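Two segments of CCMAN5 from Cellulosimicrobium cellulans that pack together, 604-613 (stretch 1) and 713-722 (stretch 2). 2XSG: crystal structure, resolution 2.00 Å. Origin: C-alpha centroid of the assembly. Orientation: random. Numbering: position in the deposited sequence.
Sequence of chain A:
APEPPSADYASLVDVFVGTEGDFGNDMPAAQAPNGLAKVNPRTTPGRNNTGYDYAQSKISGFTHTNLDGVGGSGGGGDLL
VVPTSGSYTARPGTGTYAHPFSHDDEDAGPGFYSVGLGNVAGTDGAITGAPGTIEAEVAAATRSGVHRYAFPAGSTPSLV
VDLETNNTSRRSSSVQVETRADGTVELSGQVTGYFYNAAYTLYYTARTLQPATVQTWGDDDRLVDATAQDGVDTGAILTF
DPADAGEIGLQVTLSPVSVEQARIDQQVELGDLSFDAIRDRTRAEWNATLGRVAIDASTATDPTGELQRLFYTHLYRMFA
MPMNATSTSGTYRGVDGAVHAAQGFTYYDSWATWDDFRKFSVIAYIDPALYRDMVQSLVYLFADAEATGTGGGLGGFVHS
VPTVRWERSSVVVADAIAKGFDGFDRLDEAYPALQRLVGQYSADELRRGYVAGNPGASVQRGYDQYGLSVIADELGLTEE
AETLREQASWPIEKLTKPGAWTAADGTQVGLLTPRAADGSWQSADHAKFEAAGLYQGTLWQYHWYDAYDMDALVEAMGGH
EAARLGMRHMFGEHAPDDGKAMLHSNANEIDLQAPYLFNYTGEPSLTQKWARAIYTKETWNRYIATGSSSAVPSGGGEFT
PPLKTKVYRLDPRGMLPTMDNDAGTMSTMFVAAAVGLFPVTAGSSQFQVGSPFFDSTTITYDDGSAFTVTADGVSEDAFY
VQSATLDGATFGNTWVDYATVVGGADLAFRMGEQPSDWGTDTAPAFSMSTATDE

Stretch 1, residues 604-613: PSLTQKWARA
Stretch 2 713-722: GVSEDAFYVQ

The first stretch is helical and the helix runs on past Ala-613, held by i to i+4 bonds such as Gln-608 N to Pro-604 O (3.1 Å) and Ala-613 N to Lys-609 O (2.9 Å). Residues 713-719 are loop, leading into a strand at 720-722. Helix and strand axes approach to 7.9 Å, their N-to-C directions 140° apart. Register is set by CA-CA distances of 5.8 Å (Gln-608 to Tyr-720) and 6.6 Å (Arg-612 to Phe-719); together the stretches bury 460 Å².

Gln-608 and Arg-612, one helical turn apart, both point toward the loop and strand. Gln-608 (chi1 m, chi2 147°, chi3 37°) brings its amide to the strand backbone, where Val-721 N donates to Gln-608 OE1 (2.8 Å, 158°). This is the one direct hydrogen bond between the stretches, and it satisfies a buried peptide NH. A water lies 2.7 Å from Gln-608 OE1 and 2.9 Å from Val-721 O, joining the same two residues.

Arg-612 (t, p, t, chi4 -124°) turns at chi2, and its CG lies 3.5 Å from Phe-719 CB. One guanidinium face is covered by Glu-716 CA and Ser-715 O; Val-714 CG2 is at the edge, 3.7 Å from Arg-612 NH1. The guanidinium's hydrogen bonds are made elsewhere in the structure. Within the loop, Ser-715 (chi1 p) braces the turn: its OG accepts from Asp-717 N (2.9 Å) and Ala-718 N (2.8 Å).

Phe-719 (p, chi2 77°) points toward the helix, its CE1 3.8 Å from Lys-609 CA, so the ring packs against helix backbone and the aliphatic start of the Lys-609 and Arg-612 side chains. Tyr-720 (m, chi2 -74°) starts sideways, but its ring reaches the helix, with CE1 3.3 Å from Ser-605 O. Ser-605 O and Gln-608 OE1 both lie at the ring edge, near its plane, where slightly positive ring hydrogens suit oxygens. Lys-609 (t, t, p, t) suits this border: its methylenes pack here, with CD 3.7 Å from Tyr-720 OH, while its end leads away.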

# COMPACT_ATOMS: atom_id res chain seq x y z
N PRO A 604 15.56 19.84 -15.57
CA PRO A 604 15.65 19.02 -14.36
C PRO A 604 15.50 19.85 -13.07
O PRO A 604 15.00 19.33 -12.07
CB PRO A 604 17.05 18.39 -14.44
CG PRO A 604 17.58 18.71 -15.79
CD PRO A 604 16.83 19.85 -16.33
N SER A 605 15.90 21.13 -13.10
CA SER A 605 15.73 21.98 -11.90
C SER A 605 14.26 22.02 -11.43
O SER A 605 14.01 22.06 -10.23
CB SER A 605 16.33 23.39 -12.10
OG SER A 605 15.58 24.20 -12.99
N LEU A 606 13.31 21.98 -12.37
CA LEU A 606 11.89 22.04 -12.02
C LEU A 606 11.41 20.75 -11.37
O LEU A 606 10.55 20.78 -10.49
CB LEU A 606 11.03 22.39 -13.24
CG LEU A 606 11.17 23.80 -13.85
CD1 LEU A 606 10.29 23.90 -15.07
CD2 LEU A 606 10.83 24.92 -12.84
N THR A 607 11.97 19.62 -11.78
CA THR A 607 11.72 18.33 -11.14
C THR A 607 12.20 18.39 -9.69
O THR A 607 11.46 18.05 -8.76
CB THR A 607 12.37 17.17 -11.95
OG1 THR A 607 11.52 16.82 -13.04
CG2 THR A 607 12.59 15.91 -11.08
N GLN A 608 13.41 18.90 -9.49
CA GLN A 608 13.96 19.07 -8.15
C GLN A 608 13.08 19.93 -7.28
O GLN A 608 12.78 19.57 -6.14
CB GLN A 608 15.37 19.66 -8.23
CG GLN A 608 16.35 18.72 -8.90
CD GLN A 608 17.42 19.46 -9.69
OE1 GLN A 608 17.89 20.53 -9.29
NE2 GLN A 608 17.81 18.88 -10.82
N LYS A 609 12.64 21.07 -7.81
CA LYS A 609 11.74 21.97 -7.08
C LYS A 609 10.47 21.25 -6.66
O LYS A 609 10.09 21.28 -5.48
CB LYS A 609 11.38 23.20 -7.92
CG LYS A 609 10.54 24.25 -7.14
CD LYS A 609 10.03 25.42 -8.02
CE LYS A 609 9.05 24.92 -9.08
NZ LYS A 609 8.39 26.03 -9.82
N TRP A 610 9.81 20.63 -7.63
CA TRP A 610 8.51 20.00 -7.39
C TRP A 610 8.58 18.79 -6.49
O TRP A 610 7.68 18.59 -5.66
CB TRP A 610 7.80 19.67 -8.71
CG TRP A 610 7.21 20.92 -9.29
CD1 TRP A 610 7.62 21.59 -10.42
CD2 TRP A 610 6.15 21.70 -8.72
NE1 TRP A 610 6.85 22.72 -10.60
CE2 TRP A 610 5.94 22.80 -9.57
CE3 TRP A 610 5.33 21.54 -7.59
CZ2 TRP A 610 4.95 23.76 -9.32
CZ3 TRP A 610 4.36 22.50 -7.33
CH2 TRP A 610 4.17 23.59 -8.20
N ALA A 611 9.64 18.00 -6.63
CA ALA A 611 9.88 16.86 -5.73
C ALA A 611 10.03 17.33 -4.29
O ALA A 611 9.34 16.83 -3.39
CB ALA A 611 11.09 16.05 -6.17
N ARG A 612 10.90 18.31 -4.06
CA ARG A 612 11.06 18.83 -2.71
C ARG A 612 9.77 19.47 -2.18
O ARG A 612 9.42 19.28 -1.01
CB ARG A 612 12.25 19.80 -2.62
CG ARG A 612 12.57 20.29 -1.20
CD ARG A 612 13.14 19.20 -0.31
NE ARG A 612 13.15 19.58 1.11
CZ ARG A 612 14.23 19.59 1.90
NH1 ARG A 612 15.41 19.21 1.43
NH2 ARG A 612 14.11 19.93 3.18
N ALA A 613 9.04 20.17 -3.05
CA ALA A 613 7.83 20.92 -2.65
C ALA A 613 6.63 20.03 -2.28
O ALA A 613 6.03 20.18 -1.20
CB ALA A 613 7.43 21.93 -3.75
N GLY A 713 25.41 20.14 1.43
CA GLY A 713 24.78 21.45 1.59
C GLY A 713 23.26 21.50 1.42
O GLY A 713 22.70 22.58 1.37
N VAL A 714 22.58 20.35 1.35
CA VAL A 714 21.10 20.35 1.26
C VAL A 714 20.47 21.07 2.46
O VAL A 714 20.93 20.93 3.58
CB VAL A 714 20.51 18.91 1.15
CG1 VAL A 714 20.64 18.15 2.47
CG2 VAL A 714 19.05 18.95 0.68
N SER A 715 19.41 21.82 2.20
CA SER A 715 18.64 22.45 3.28
C SER A 715 17.22 22.59 2.79
O SER A 715 16.91 22.17 1.67
CB SER A 715 19.22 23.83 3.61
OG SER A 715 18.83 24.75 2.62
N GLU A 716 16.37 23.21 3.61
CA GLU A 716 15.00 23.52 3.21
C GLU A 716 14.97 24.45 2.01
O GLU A 716 14.01 24.47 1.25
CB GLU A 716 14.18 24.08 4.37
CG GLU A 716 13.72 23.02 5.36
CD GLU A 716 12.85 23.58 6.50
OE1 GLU A 716 13.10 24.71 6.95
OE2 GLU A 716 11.93 22.87 6.94
N ASP A 717 16.04 25.21 1.82
CA ASP A 717 16.11 26.18 0.75
C ASP A 717 17.03 25.68 -0.36
O ASP A 717 16.86 26.05 -1.52
CB ASP A 717 16.63 27.53 1.27
CG ASP A 717 15.65 28.22 2.22
OD1 ASP A 717 14.47 28.38 1.87
OD2 ASP A 717 16.09 28.63 3.31
N ALA A 718 18.00 24.87 0.00
CA ALA A 718 18.97 24.37 -0.97
C ALA A 718 18.57 22.99 -1.48
O ALA A 718 19.13 21.97 -1.08
CB ALA A 718 20.40 24.36 -0.38
N PHE A 719 17.60 22.97 -2.38
CA PHE A 719 17.04 21.72 -2.89
C PHE A 719 17.30 21.50 -4.39
O PHE A 719 16.73 20.60 -4.99
CB PHE A 719 15.53 21.65 -2.56
CG PHE A 719 14.76 22.86 -3.00
CD1 PHE A 719 14.42 23.05 -4.34
CD2 PHE A 719 14.37 23.83 -2.07
CE1 PHE A 719 13.72 24.18 -4.75
CE2 PHE A 719 13.66 24.95 -2.47
CZ PHE A 719 13.34 25.13 -3.81
N TYR A 720 18.13 22.36 -4.99
CA TYR A 720 18.49 22.25 -6.41
C TYR A 720 19.87 21.64 -6.52
O TYR A 720 20.78 22.00 -5.76
CB TYR A 720 18.53 23.62 -7.10
CG TYR A 720 17.21 24.36 -7.25
CD1 TYR A 720 16.27 23.95 -8.19
CD2 TYR A 720 16.93 25.48 -6.49
CE1 TYR A 720 15.09 24.60 -8.35
CE2 TYR A 720 15.72 26.17 -6.63
CZ TYR A 720 14.81 25.72 -7.58
OH TYR A 720 13.60 26.36 -7.77
N VAL A 721 20.04 20.71 -7.46
CA VAL A 721 21.34 20.10 -7.72
C VAL A 721 22.20 21.09 -8.51
O VAL A 721 21.73 21.67 -9.47
CB VAL A 721 21.20 18.76 -8.46
CG1 VAL A 721 22.57 18.19 -8.84
CG2 VAL A 721 20.41 17.77 -7.59
N GLN A 722 23.45 21.30 -8.06
CA GLN A 722 24.38 22.21 -8.74
C GLN A 722 25.38 21.43 -9.58
O GLN A 722 25.83 21.91 -10.62
CB GLN A 722 25.15 23.07 -7.73
CG GLN A 722 24.26 23.79 -6.73
CD GLN A 722 23.25 24.74 -7.40
OE1 GLN A 722 22.03 24.56 -7.28
NE2 GLN A 722 23.76 25.75 -8.08
O HOH W 1 19.21 22.56 -10.56